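Local coordinates for hydrazine synthase subunit gamma (Candidatus Kuenenia stuttgartiensis, PDB 5C2V), which reduces nitric oxide to hydroxylamine, the first half-reaction by which the hydrazine synthase complex condenses nitric oxide with ammonium to form hydrazine, at residues R104-T109 and K254-P259; R98-F103 and S202-H207; Q176-D181 and Q305-Y310. All blocks are in the same frame, centred on the assembly; numbering follows the deposited sequence.

Overall arrangement
The three contacts illustrate how chemistry follows place in a two-lobed diheme protein. Interactions 1 and 2 are buried, with centres about 8 Å apart; their 98-103 and 104-109 segments are consecutive, and their partners 202-207 and 254-259 carry the neighbouring antiparallel strands 206-207 and 256-257. Both meet at one calcium ion beside heme 1, and Thr-258 of the first is probably hydrogen-bonded to Ser-202 of the second. Polar and metal bonds dominate interaction 1, whereas interaction 2 combines metal coordination with a small apolar touch. Interaction 3, partly buried, its centre about 24 and 22 Å from those of interactions 1 and 2, instead packs two helices of the heme 2 lobe through aromatic and aliphatic side chains.

Interaction 1: residues R104-T109 and K254-P259; sequences RHEGFT and KEFDTP. With CA (calcium ion), chain T; HEC (heme c), chain V.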
loop_
_atom_site.group_PDB
_atom_site.type_symbol
_atom_site.label_atom_id
_atom_site.label_comp_id
_atom_site.label_asym_id
_atom_site.label_seq_id
_atom_site.Cartn_x
_atom_site.Cartn_y
_atom_site.Cartn_z
ATOM N N ARG C 104 -3.293 4.377 -56.797
ATOM C CA ARG C 104 -2.318 4.870 -55.824
ATOM C C ARG C 104 -1.297 5.818 -56.452
ATOM O O ARG C 104 -1.634 6.617 -57.324
ATOM C CB ARG C 104 -1.585 3.705 -55.147
ATOM C CG ARG C 104 -2.459 2.800 -54.295
ATOM C CD ARG C 104 -1.955 2.790 -52.863
ATOM N NE ARG C 104 -2.168 1.513 -52.191
ATOM C CZ ARG C 104 -1.551 1.155 -51.068
ATOM N NH1 ARG C 104 -0.681 1.979 -50.499
ATOM N NH2 ARG C 104 -1.798 -0.026 -50.518
ATOM N N HIS C 105 -0.045 5.706 -56.019
ATOM C CA HIS C 105 1.003 6.634 -56.437
ATOM C C HIS C 105 2.131 5.907 -57.156
ATOM O O HIS C 105 2.399 6.167 -58.328
ATOM C CB HIS C 105 1.561 7.399 -55.234
ATOM C CG HIS C 105 0.779 8.626 -54.877
ATOM N ND1 HIS C 105 -0.155 8.645 -53.863
ATOM C CD2 HIS C 105 0.797 9.875 -55.394
ATOM C CE1 HIS C 105 -0.679 9.856 -53.774
ATOM N NE2 HIS C 105 -0.118 10.620 -54.692
ATOM N N GLU C 106 2.800 5.015 -56.432
ATOM C CA GLU C 106 3.867 4.200 -56.999
ATOM C C GLU C 106 3.358 3.419 -58.204
ATOM O O GLU C 106 2.263 2.858 -58.174
ATOM C CB GLU C 106 4.429 3.248 -55.943
ATOM C CG GLU C 106 4.890 3.947 -54.674
ATOM C CD GLU C 106 5.533 3.000 -53.683
ATOM O OE1 GLU C 106 5.531 1.778 -53.938
ATOM O OE2 GLU C 106 6.043 3.478 -52.649
ATOM N N GLY C 107 4.155 3.394 -59.267
ATOM C CA GLY C 107 3.736 2.786 -60.517
ATOM C C GLY C 107 4.190 1.352 -60.696
ATOM O O GLY C 107 4.422 0.634 -59.723
ATOM N N PHE C 108 4.317 0.938 -61.953
ATOM C CA PHE C 108 4.672 -0.437 -62.287
ATOM C C PHE C 108 6.089 -0.798 -61.856
ATOM O O PHE C 108 6.368 -1.953 -61.535
ATOM C CB PHE C 108 4.518 -0.677 -63.790
ATOM C CG PHE C 108 3.096 -0.628 -64.269
ATOM C CD1 PHE C 108 2.290 -1.752 -64.200
ATOM C CD2 PHE C 108 2.565 0.541 -64.789
ATOM C CE1 PHE C 108 0.981 -1.712 -64.639
ATOM C CE2 PHE C 108 1.257 0.588 -65.231
ATOM C CZ PHE C 108 0.464 -0.541 -65.155
ATOM N N THR C 109 6.980 0.188 -61.858
ATOM C CA THR C 109 8.369 -0.052 -61.489
ATOM C C THR C 109 8.466 -0.509 -60.037
ATOM O O THR C 109 7.990 0.171 -59.127
ATOM C CB THR C 109 9.235 1.207 -61.690
ATOM O OG1 THR C 109 9.057 1.706 -63.023
ATOM C CG2 THR C 109 10.705 0.889 -61.463
ATOM N N LYS C 254 11.785 4.700 -57.092
ATOM C CA LYS C 254 12.156 6.006 -57.632
ATOM C C LYS C 254 11.141 6.576 -58.623
ATOM O O LYS C 254 11.224 7.748 -58.990
ATOM C CB LYS C 254 13.523 5.922 -58.313
ATOM C CG LYS C 254 14.588 5.231 -57.486
ATOM C CD LYS C 254 15.904 5.171 -58.239
ATOM C CE LYS C 254 16.978 4.490 -57.412
ATOM N NZ LYS C 254 18.294 4.492 -58.107
ATOM N N GLU C 255 10.182 5.759 -59.049
ATOM C CA GLU C 255 9.273 6.163 -60.120
ATOM C C GLU C 255 7.810 6.084 -59.694
ATOM O O GLU C 255 7.442 5.250 -58.868
ATOM C CB GLU C 255 9.507 5.302 -61.364
ATOM C CG GLU C 255 10.917 5.392 -61.922
ATOM C CD GLU C 255 11.088 4.604 -63.205
ATOM O OE1 GLU C 255 10.145 3.880 -63.589
ATOM O OE2 GLU C 255 12.163 4.709 -63.830
ATOM N N PHE C 256 6.978 6.951 -60.265
ATOM C CA PHE C 256 5.593 7.071 -59.822
ATOM C C PHE C 256 4.594 7.258 -60.963
ATOM O O PHE C 256 4.926 7.797 -62.018
ATOM C CB PHE C 256 5.462 8.237 -58.837
ATOM C CG PHE C 256 6.492 8.223 -57.747
ATOM C CD1 PHE C 256 6.319 7.436 -56.621
ATOM C CD2 PHE C 256 7.641 8.992 -57.852
ATOM C CE1 PHE C 256 7.271 7.417 -55.618
ATOM C CE2 PHE C 256 8.595 8.978 -56.853
ATOM C CZ PHE C 256 8.409 8.190 -55.735
ATOM N N ASP C 257 3.366 6.807 -60.728
ATOM C CA ASP C 257 2.265 6.999 -61.664
ATOM C C ASP C 257 1.834 8.464 -61.694
ATOM O O ASP C 257 1.559 9.058 -60.651
ATOM C CB ASP C 257 1.090 6.091 -61.284
ATOM C CG ASP C 257 -0.199 6.469 -61.987
ATOM O OD1 ASP C 257 -0.301 6.240 -63.211
ATOM O OD2 ASP C 257 -1.119 6.978 -61.309
ATOM N N THR C 258 1.781 9.043 -62.891
ATOM C CA THR C 258 1.463 10.460 -63.042
ATOM C C THR C 258 -0.008 10.751 -62.766
ATOM O O THR C 258 -0.891 10.133 -63.360
ATOM C CB THR C 258 1.807 10.972 -64.453
ATOM O OG1 THR C 258 0.740 10.651 -65.355
ATOM C CG2 THR C 258 3.099 10.351 -64.949
ATOM N N PRO C 259 -0.271 11.696 -61.852
ATOM C CA PRO C 259 -1.620 12.148 -61.504
ATOM C C PRO C 259 -2.198 13.110 -62.534
ATOM O O PRO C 259 -1.447 13.724 -63.293
ATOM C CB PRO C 259 -1.422 12.864 -60.158
ATOM C CG PRO C 259 0.005 12.595 -59.750
ATOM C CD PRO C 259 0.748 12.344 -61.014
HETATM CA CA CA T . -3.361 6.653 -62.048
HETATM FE FE HEC V . -7.535 6.189 -49.170
HETATM C CHA HEC V . -5.303 6.416 -51.773
HETATM C CHB HEC V . -9.996 5.326 -51.367
HETATM C CHC HEC V . -9.718 5.714 -46.540
HETATM C CHD HEC V . -5.359 7.769 -47.048
HETATM N NA HEC V . -7.618 5.884 -51.206
HETATM C C1A HEC V . -6.602 6.106 -52.112
HETATM C C2A HEC V . -7.150 5.965 -53.452
HETATM C C3A HEC V . -8.451 5.658 -53.329
HETATM C C4A HEC V . -8.766 5.606 -51.916
HETATM C CMA HEC V . -9.474 5.399 -54.459
HETATM C CAA HEC V . -6.347 6.123 -54.768
HETATM C CBA HEC V . -6.870 7.283 -55.615
HETATM C CGA HEC V . -6.094 7.378 -56.902
HETATM O O1A HEC V . -5.101 6.624 -57.066
HETATM O O2A HEC V . -6.469 8.213 -57.767
HETATM N NB HEC V . -9.545 5.739 -48.989
HETATM C C1B HEC V . -10.268 5.178 -50.024
HETATM C C2B HEC V . -11.350 4.405 -49.450
HETATM C C3B HEC V . -11.280 4.517 -48.117
HETATM C C4B HEC V . -10.141 5.355 -47.801
HETATM C CMB HEC V . -12.401 3.619 -50.264
HETATM C CAB HEC V . -12.220 3.870 -47.072
HETATM C CBB HEC V . -12.015 2.341 -47.017
HETATM N NC HEC V . -7.549 6.673 -47.164
HETATM C C1C HEC V . -8.531 6.351 -46.249
HETATM C C2C HEC V . -8.037 6.671 -44.925
HETATM C C3C HEC V . -6.899 7.362 -45.079
HETATM C C4C HEC V . -6.524 7.297 -46.481
HETATM C CMC HEC V . -8.906 6.628 -43.647
HETATM C CAC HEC V . -6.042 7.985 -43.952
HETATM C CBC HEC V . -5.425 6.875 -43.072
HETATM N ND HEC V . -5.647 7.036 -49.398
HETATM C C1D HEC V . -4.889 7.486 -48.316
HETATM C C2D HEC V . -3.512 7.610 -48.737
HETATM C C3D HEC V . -3.495 7.189 -50.213
HETATM C C4D HEC V . -4.863 6.849 -50.537
HETATM C CMD HEC V . -2.313 8.070 -47.882
HETATM C CAD HEC V . -2.273 7.129 -51.152
HETATM C CBD HEC V . -1.540 5.813 -50.909
HETATM C CGD HEC V . -0.353 5.718 -51.828
HETATM O O1D HEC V . 0.373 4.690 -51.773
HETATM O O2D HEC V . -0.132 6.671 -52.615
HETATM O O HOH W 1 -2.516 6.126 -64.213
HETATM O O HOH W 2 -3.441 8.970 -62.623
HETATM O O HOH W 3 -4.203 7.190 -59.872
HETATM O O HOH W 4 -6.567 4.340 -48.959
#
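His-105 and Asp-257 show how one backbone bond can hold a loop that binds the heme propionates against a strand that supplies a calcium ligand. The amide N of Asp-257 donates to His-105 O at 2.7 Å, nearly in line with the carbonyl (C=O...N 171°), and Phe-256 CD1 packs 4.1 Å from Glu-106 CA just beside it. This is the tight, buried half. Asp-257 has its CG anti to the backbone N, chi1 166°, and its OD2 binds the calcium ion at 2.4 Å; Leu-100 O, Pro-102 O and three waters complete that site. One of those waters also donates to heme propionate oxygen O1A, 3.0 Å away. The other propionate is held by Arg-104 NH1, 3.2 Å from O1D and almost straight at 168°, and by His-105 ND1, modelled implausibly close to heme O2D and so doubtful in detail; the guanidinium also forms a salt bridge with Asp-82. The far end is looser and more exposed: there Thr-109 OG1 donates to Glu-255 OE1, the two side chains crossing obliquely, and the refined separation of 2.5 Å is too short to trust. Calcium and the Arg-104 guanidinium probably offset the negative charges of Asp-257 and the propionates. The rim of heme 1, apparently the active-site heme, is linked to strand 256-257 through Asp-257 N to His-105 O and the calcium-bound water at O1A.

Interaction 2: residues R98-F103 and S202-H207; sequences RYLPPF and SDAQTH. With CA (calcium ion), chain T; BET (trimethyl glycine), chain X; HEC (heme c), chain V.
This contact belongs to a calcium site beside heme 1: the loop 98-103 offers two carbonyl oxygens to the ion while Leu-100 and Pro-101 rest on Ser-202 and Ala-204 of the heme 2 lobe. Leu-100 O binds the metal at 2.5 Å and Pro-102 O at 2.3 Å, with the peptide between Pro-101 and Pro-102 in the cis form. While its carbonyl serves the ion, the side chain of Leu-100 faces the other segment. Its CG stands anti to the carbonyl carbon, chi1 -72°, and the two methyls divide the work: CD1 meets Ser-202 CB at 3.6 Å, and CD2 meets Ala-204 CB at 3.9 Å. The same Ala-204 methyl lies 3.6 Å from Pro-101 O. Side-chain oxygens shape the turn that presents these groups. Ser-202 OG accepts from Ala-204 N at 3.2 Å, an ST turn, and is probably also hydrogen-bonded to Thr-258 OG1; Asp-203 OD1 accepts from Gln-205 N in an Asx turn, met from above the carboxylate plane. The other oxygen, Asp-203 OD2, is bonded to His-207 NE2, at a modelled distance too short to be relied on. Through the other ring nitrogen, His-207 ND1 donates to the bound trimethyl glycine O at 2.6 Å and 173°. No hydrogen bond links the two segments, which implies that their direct union is van der Waals packing; the metal adds only an indirect link, through Asp-257 on the strand that pairs with 206-207.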
loop_
_atom_site.group_PDB
_atom_site.type_symbol
_atom_site.label_atom_id
_atom_site.label_comp_id
_atom_site.label_asym_id
_atom_site.label_seq_id
_atom_site.Cartn_x
_atom_site.Cartn_y
_atom_site.Cartn_z
ATOM N N ARG C 98 -11.671 6.992 -61.877
ATOM C CA ARG C 98 -11.788 5.868 -62.802
ATOM C C ARG C 98 -11.110 6.133 -64.145
ATOM O O ARG C 98 -10.788 5.201 -64.880
ATOM C CB ARG C 98 -13.261 5.518 -63.033
ATOM C CG ARG C 98 -14.045 6.568 -63.808
ATOM C CD ARG C 98 -15.424 6.052 -64.193
ATOM N NE ARG C 98 -16.155 7.010 -65.019
ATOM C CZ ARG C 98 -17.340 6.772 -65.571
ATOM N NH1 ARG C 98 -17.937 5.601 -65.390
ATOM N NH2 ARG C 98 -17.929 7.704 -66.308
ATOM N N TYR C 99 -10.893 7.406 -64.458
ATOM C CA TYR C 99 -10.377 7.791 -65.767
ATOM C C TYR C 99 -8.883 7.523 -65.931
ATOM O O TYR C 99 -8.378 7.492 -67.052
ATOM C CB TYR C 99 -10.663 9.271 -66.032
ATOM C CG TYR C 99 -12.136 9.596 -66.117
ATOM C CD1 TYR C 99 -13.035 8.688 -66.661
ATOM C CD2 TYR C 99 -12.629 10.807 -65.652
ATOM C CE1 TYR C 99 -14.382 8.978 -66.743
ATOM C CE2 TYR C 99 -13.976 11.105 -65.728
ATOM C CZ TYR C 99 -14.848 10.187 -66.274
ATOM O OH TYR C 99 -16.190 10.479 -66.353
ATOM N N LEU C 100 -8.175 7.328 -64.822
ATOM C CA LEU C 100 -6.728 7.142 -64.893
ATOM C C LEU C 100 -6.187 6.021 -64.005
ATOM O O LEU C 100 -5.644 6.286 -62.931
ATOM C CB LEU C 100 -6.019 8.450 -64.540
ATOM C CG LEU C 100 -6.100 9.554 -65.595
ATOM C CD1 LEU C 100 -5.548 10.853 -65.044
ATOM C CD2 LEU C 100 -5.353 9.141 -66.855
ATOM N N PRO C 101 -6.348 4.763 -64.450
ATOM C CA PRO C 101 -5.643 3.611 -63.879
ATOM C C PRO C 101 -4.210 3.526 -64.415
ATOM O O PRO C 101 -3.944 4.076 -65.483
ATOM C CB PRO C 101 -6.485 2.424 -64.348
ATOM C CG PRO C 101 -7.041 2.875 -65.649
ATOM C CD PRO C 101 -7.290 4.354 -65.508
ATOM N N PRO C 102 -3.297 2.855 -63.691
ATOM C CA PRO C 102 -3.519 2.199 -62.399
ATOM C C PRO C 102 -3.553 3.194 -61.246
ATOM O O PRO C 102 -3.328 4.387 -61.449
ATOM C CB PRO C 102 -2.317 1.262 -62.278
ATOM C CG PRO C 102 -1.239 1.969 -63.013
ATOM C CD PRO C 102 -1.915 2.666 -64.167
ATOM N N PHE C 103 -3.811 2.695 -60.043
ATOM C CA PHE C 103 -4.121 3.560 -58.913
ATOM C C PHE C 103 -2.984 3.698 -57.901
ATOM O O PHE C 103 -1.875 3.208 -58.119
ATOM C CB PHE C 103 -5.397 3.063 -58.238
ATOM C CG PHE C 103 -6.525 2.827 -59.207
ATOM C CD1 PHE C 103 -7.148 3.896 -59.831
ATOM C CD2 PHE C 103 -6.949 1.544 -59.505
ATOM C CE1 PHE C 103 -8.180 3.690 -60.729
ATOM C CE2 PHE C 103 -7.982 1.331 -60.403
ATOM C CZ PHE C 103 -8.597 2.406 -61.014
ATOM N N SER C 202 -2.808 13.604 -68.171
ATOM C CA SER C 202 -1.890 12.582 -67.678
ATOM C C SER C 202 -1.724 11.468 -68.708
ATOM O O SER C 202 -2.672 11.122 -69.413
ATOM C CB SER C 202 -2.390 12.006 -66.348
ATOM O OG SER C 202 -1.568 10.938 -65.910
ATOM N N ASP C 203 -0.527 10.895 -68.782
ATOM C CA ASP C 203 -0.267 9.810 -69.725
ATOM C C ASP C 203 -0.602 8.454 -69.113
ATOM O O ASP C 203 -0.543 7.428 -69.793
ATOM C CB ASP C 203 1.192 9.831 -70.198
ATOM C CG ASP C 203 2.191 9.810 -69.049
ATOM O OD1 ASP C 203 1.806 9.480 -67.907
ATOM O OD2 ASP C 203 3.376 10.117 -69.294
ATOM N N ALA C 204 -0.947 8.468 -67.828
ATOM C CA ALA C 204 -1.251 7.256 -67.068
ATOM C C ALA C 204 -0.091 6.264 -67.104
ATOM O O ALA C 204 -0.302 5.052 -67.123
ATOM C CB ALA C 204 -2.529 6.603 -67.588
ATOM N N GLN C 205 1.131 6.788 -67.111
ATOM C CA GLN C 205 2.323 5.949 -67.141
ATOM C C GLN C 205 3.190 6.169 -65.906
ATOM O O GLN C 205 2.866 6.987 -65.043
ATOM C CB GLN C 205 3.141 6.221 -68.405
ATOM C CG GLN C 205 2.398 5.949 -69.702
ATOM C CD GLN C 205 3.256 6.204 -70.926
ATOM O OE1 GLN C 205 4.484 6.249 -70.840
ATOM N NE2 GLN C 205 2.611 6.376 -72.075
ATOM N N THR C 206 4.295 5.435 -65.832
ATOM C CA THR C 206 5.216 5.535 -64.706
ATOM C C THR C 206 6.515 6.213 -65.133
ATOM O O THR C 206 7.220 5.719 -66.012
ATOM C CB THR C 206 5.530 4.148 -64.114
ATOM O OG1 THR C 206 4.311 3.509 -63.713
ATOM C CG2 THR C 206 6.445 4.277 -62.912
ATOM N N HIS C 207 6.829 7.343 -64.505
ATOM C CA HIS C 207 7.998 8.131 -64.886
ATOM C C HIS C 207 8.939 8.405 -63.717
ATOM O O HIS C 207 8.533 8.366 -62.555
ATOM C CB HIS C 207 7.559 9.464 -65.498
ATOM C CG HIS C 207 6.870 9.328 -66.819
ATOM N ND1 HIS C 207 7.546 9.040 -67.984
ATOM C CD2 HIS C 207 5.565 9.447 -67.160
ATOM C CE1 HIS C 207 6.687 8.983 -68.986
ATOM N NE2 HIS C 207 5.478 9.226 -68.512
HETATM CA CA CA T . -3.361 6.653 -62.048
HETATM N N BET X . 13.038 9.717 -68.809
HETATM C CA BET X . 12.206 9.804 -67.531
HETATM C C BET X . 11.081 8.630 -67.513
HETATM O O BET X . 10.094 8.836 -68.257
HETATM O OXT BET X . 11.356 7.679 -66.737
HETATM C C1 BET X . 13.308 8.267 -69.182
HETATM C C2 BET X . 14.385 10.410 -68.612
HETATM C C3 BET X . 12.291 10.334 -69.981
HETATM FE FE HEC V . -7.535 6.189 -49.170
HETATM C CHA HEC V . -5.303 6.416 -51.773
HETATM C CHB HEC V . -9.996 5.326 -51.367
HETATM C CHC HEC V . -9.718 5.714 -46.540
HETATM C CHD HEC V . -5.359 7.769 -47.048
HETATM N NA HEC V . -7.618 5.884 -51.206
HETATM C C1A HEC V . -6.602 6.106 -52.112
HETATM C C2A HEC V . -7.150 5.965 -53.452
HETATM C C3A HEC V . -8.451 5.658 -53.329
HETATM C C4A HEC V . -8.766 5.606 -51.916
HETATM C CMA HEC V . -9.474 5.399 -54.459
HETATM C CAA HEC V . -6.347 6.123 -54.768
HETATM C CBA HEC V . -6.870 7.283 -55.615
HETATM C CGA HEC V . -6.094 7.378 -56.902
HETATM O O1A HEC V . -5.101 6.624 -57.066
HETATM O O2A HEC V . -6.469 8.213 -57.767
HETATM N NB HEC V . -9.545 5.739 -48.989
HETATM C C1B HEC V . -10.268 5.178 -50.024
HETATM C C2B HEC V . -11.350 4.405 -49.450
HETATM C C3B HEC V . -11.280 4.517 -48.117
HETATM C C4B HEC V . -10.141 5.355 -47.801
HETATM C CMB HEC V . -12.401 3.619 -50.264
HETATM C CAB HEC V . -12.220 3.870 -47.072
HETATM C CBB HEC V . -12.015 2.341 -47.017
HETATM N NC HEC V . -7.549 6.673 -47.164
HETATM C C1C HEC V . -8.531 6.351 -46.249
HETATM C C2C HEC V . -8.037 6.671 -44.925
HETATM C C3C HEC V . -6.899 7.362 -45.079
HETATM C C4C HEC V . -6.524 7.297 -46.481
HETATM C CMC HEC V . -8.906 6.628 -43.647
HETATM C CAC HEC V . -6.042 7.985 -43.952
HETATM C CBC HEC V . -5.425 6.875 -43.072
HETATM N ND HEC V . -5.647 7.036 -49.398
HETATM C C1D HEC V . -4.889 7.486 -48.316
HETATM C C2D HEC V . -3.512 7.610 -48.737
HETATM C C3D HEC V . -3.495 7.189 -50.213
HETATM C C4D HEC V . -4.863 6.849 -50.537
HETATM C CMD HEC V . -2.313 8.070 -47.882
HETATM C CAD HEC V . -2.273 7.129 -51.152
HETATM C CBD HEC V . -1.540 5.813 -50.909
HETATM C CGD HEC V . -0.353 5.718 -51.828
HETATM O O1D HEC V . 0.373 4.690 -51.773
HETATM O O2D HEC V . -0.132 6.671 -52.615
HETATM O O HOH W 1 -2.516 6.126 -64.213
HETATM O O HOH W 2 -3.441 8.970 -62.623
HETATM O O HOH W 3 -4.203 7.190 -59.872
HETATM O O HOH W 4 -6.567 4.340 -48.959
#

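Interaction 3: residues Q176-D181 and Q305-Y310; sequences QKIFED and QDLVEY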
loop_
_atom_site.group_PDB
_atom_site.type_symbol
_atom_site.label_atom_id
_atom_site.label_comp_id
_atom_site.label_asym_id
_atom_site.label_seq_id
_atom_site.Cartn_x
_atom_site.Cartn_y
_atom_site.Cartn_z
ATOM N N GLN C 176 -0.329 29.120 -70.612
ATOM C CA GLN C 176 -0.609 27.981 -71.481
ATOM C C GLN C 176 0.494 27.789 -72.520
ATOM O O GLN C 176 0.808 26.663 -72.906
ATOM C CB GLN C 176 -1.960 28.157 -72.178
ATOM C CG GLN C 176 -2.394 26.959 -73.011
ATOM C CD GLN C 176 -3.741 27.168 -73.675
ATOM O OE1 GLN C 176 -4.266 28.280 -73.702
ATOM N NE2 GLN C 176 -4.310 26.094 -74.209
ATOM N N LYS C 177 1.083 28.895 -72.964
ATOM C CA LYS C 177 2.163 28.843 -73.942
ATOM C C LYS C 177 3.436 28.257 -73.337
ATOM O O LYS C 177 4.166 27.522 -74.001
ATOM C CB LYS C 177 2.441 30.236 -74.509
ATOM C CG LYS C 177 1.343 30.765 -75.416
ATOM C CD LYS C 177 1.711 32.125 -75.983
ATOM C CE LYS C 177 1.755 33.186 -74.898
ATOM N NZ LYS C 177 0.405 33.410 -74.314
ATOM N N ILE C 178 3.696 28.588 -72.075
ATOM C CA ILE C 178 4.844 28.043 -71.359
ATOM C C ILE C 178 4.638 26.552 -71.103
ATOM O O ILE C 178 5.559 25.748 -71.258
ATOM C CB ILE C 178 5.086 28.782 -70.020
ATOM C CG1 ILE C 178 5.865 30.081 -70.250
ATOM C CG2 ILE C 178 5.852 27.905 -69.043
ATOM C CD1 ILE C 178 5.037 31.223 -70.793
ATOM N N PHE C 179 3.414 26.194 -70.725
ATOM C CA PHE C 179 3.050 24.803 -70.472
ATOM C C PHE C 179 3.254 23.931 -71.709
ATOM O O PHE C 179 3.809 22.835 -71.626
ATOM C CB PHE C 179 1.593 24.720 -70.008
ATOM C CG PHE C 179 1.146 23.332 -69.633
ATOM C CD1 PHE C 179 1.306 22.864 -68.340
ATOM C CD2 PHE C 179 0.546 22.503 -70.570
ATOM C CE1 PHE C 179 0.888 21.593 -67.990
ATOM C CE2 PHE C 179 0.129 21.231 -70.226
ATOM C CZ PHE C 179 0.300 20.776 -68.935
ATOM N N GLU C 180 2.805 24.428 -72.856
ATOM C CA GLU C 180 2.815 23.645 -74.085
ATOM C C GLU C 180 4.086 23.852 -74.903
ATOM O O GLU C 180 4.225 23.301 -75.995
ATOM C CB GLU C 180 1.586 23.986 -74.927
ATOM C CG GLU C 180 0.277 23.618 -74.252
ATOM C CD GLU C 180 -0.922 24.230 -74.936
ATOM O OE1 GLU C 180 -2.047 23.723 -74.738
ATOM O OE2 GLU C 180 -0.744 25.224 -75.671
ATOM N N ASP C 181 5.006 24.649 -74.370
ATOM C CA ASP C 181 6.304 24.855 -75.002
ATOM C C ASP C 181 7.047 23.525 -75.096
ATOM O O ASP C 181 7.208 22.828 -74.095
ATOM C CB ASP C 181 7.127 25.882 -74.216
ATOM C CG ASP C 181 8.342 26.379 -74.984
ATOM O OD1 ASP C 181 9.148 25.548 -75.451
ATOM O OD2 ASP C 181 8.495 27.612 -75.116
ATOM N N GLN C 305 5.068 32.111 -62.611
ATOM C CA GLN C 305 3.814 32.531 -61.999
ATOM C C GLN C 305 2.653 32.353 -62.970
ATOM O O GLN C 305 1.570 31.917 -62.577
ATOM C CB GLN C 305 3.897 33.988 -61.535
ATOM C CG GLN C 305 4.868 34.228 -60.387
ATOM C CD GLN C 305 4.958 35.691 -59.996
ATOM O OE1 GLN C 305 4.242 36.534 -60.538
ATOM N NE2 GLN C 305 5.838 35.998 -59.051
ATOM N N ASP C 306 2.882 32.694 -64.235
ATOM C CA ASP C 306 1.872 32.474 -65.265
ATOM C C ASP C 306 1.546 30.991 -65.396
ATOM O O ASP C 306 0.380 30.610 -65.517
ATOM C CB ASP C 306 2.335 33.026 -66.612
ATOM C CG ASP C 306 2.210 34.531 -66.698
ATOM O OD1 ASP C 306 1.405 35.108 -65.938
ATOM O OD2 ASP C 306 2.911 35.135 -67.535
ATOM N N LEU C 307 2.585 30.162 -65.370
ATOM C CA LEU C 307 2.422 28.715 -65.447
ATOM C C LEU C 307 1.599 28.204 -64.268
ATOM O O LEU C 307 0.739 27.332 -64.426
ATOM C CB LEU C 307 3.789 28.027 -65.484
ATOM C CG LEU C 307 3.806 26.508 -65.666
ATOM C CD1 LEU C 307 2.916 26.095 -66.825
ATOM C CD2 LEU C 307 5.230 26.020 -65.883
ATOM N N VAL C 308 1.864 28.762 -63.090
ATOM C CA VAL C 308 1.096 28.436 -61.894
ATOM C C VAL C 308 -0.372 28.808 -62.082
ATOM O O VAL C 308 -1.267 28.032 -61.744
ATOM C CB VAL C 308 1.658 29.155 -60.649
ATOM C CG1 VAL C 308 0.661 29.107 -59.499
ATOM C CG2 VAL C 308 2.987 28.541 -60.237
ATOM N N GLU C 309 -0.614 29.994 -62.634
ATOM C CA GLU C 309 -1.975 30.457 -62.887
ATOM C C GLU C 309 -2.705 29.553 -63.876
ATOM O O GLU C 309 -3.907 29.322 -63.742
ATOM C CB GLU C 309 -1.965 31.896 -63.405
ATOM C CG GLU C 309 -1.688 32.938 -62.332
ATOM C CD GLU C 309 -2.802 33.032 -61.306
ATOM O OE1 GLU C 309 -3.952 32.670 -61.635
ATOM O OE2 GLU C 309 -2.527 33.468 -60.168
ATOM N N TYR C 310 -1.978 29.043 -64.864
ATOM C CA TYR C 310 -2.558 28.123 -65.836
ATOM C C TYR C 310 -2.876 26.783 -65.183
ATOM O O TYR C 310 -3.883 26.150 -65.503
ATOM C CB TYR C 310 -1.618 27.923 -67.026
ATOM C CG TYR C 310 -2.101 26.888 -68.018
ATOM C CD1 TYR C 310 -3.258 27.094 -68.758
ATOM C CD2 TYR C 310 -1.398 25.709 -68.218
ATOM C CE1 TYR C 310 -3.703 26.150 -69.667
ATOM C CE2 TYR C 310 -1.833 24.761 -69.123
ATOM C CZ TYR C 310 -2.986 24.986 -69.845
ATOM O OH TYR C 310 -3.418 24.042 -70.747
#
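Helix 170-179 ends against helix 301-312, and the backbones come close enough for the CA atoms of Gln-176 and Tyr-310 to lie 6.0 Å apart and those of Phe-179 and Leu-307 6.4 Å apart. The pair, in the lobe that carries heme 2, which probably serves electron transfer, is consistent with the packing of N- and C-terminal helices that is a textbook feature of the cytochrome c fold. Tyr-310 fills the centre of the interface. Its CG, anti to the backbone N (chi1 175°), points toward helix 170-179, and one ring face lies against Gln-176, whose CA sits 3.8 Å from the ring centroid and only 7° off its normal, a CH-pi contact; CB and CG of Gln-176 extend the cover toward CE1 and CZ. An edge of the same ring meets Phe-179. The two aromatics form an offset edge-to-face pair, centroids 5.1 Å apart and planes at 60°, in which Tyr-310 CE2 lies above the Phe-179 face near its rim. Leu-307 supplies the aliphatic part: its CD1 rests 3.7 Å from Phe-179 CB, at the edge of that ring, and its CD2 lies 3.7 Å from Ile-178 CG2. Phe-179 also touches Cys-186, which is covalently bound to heme 2. Elsewhere along the helix pair, Asp-306 forms a salt bridge with Arg-174. Past the phenol, the extended Gln-176 side chain ends in a weak hydrogen bond from its NE2 to Glu-180 OE1, 3.3 Å long.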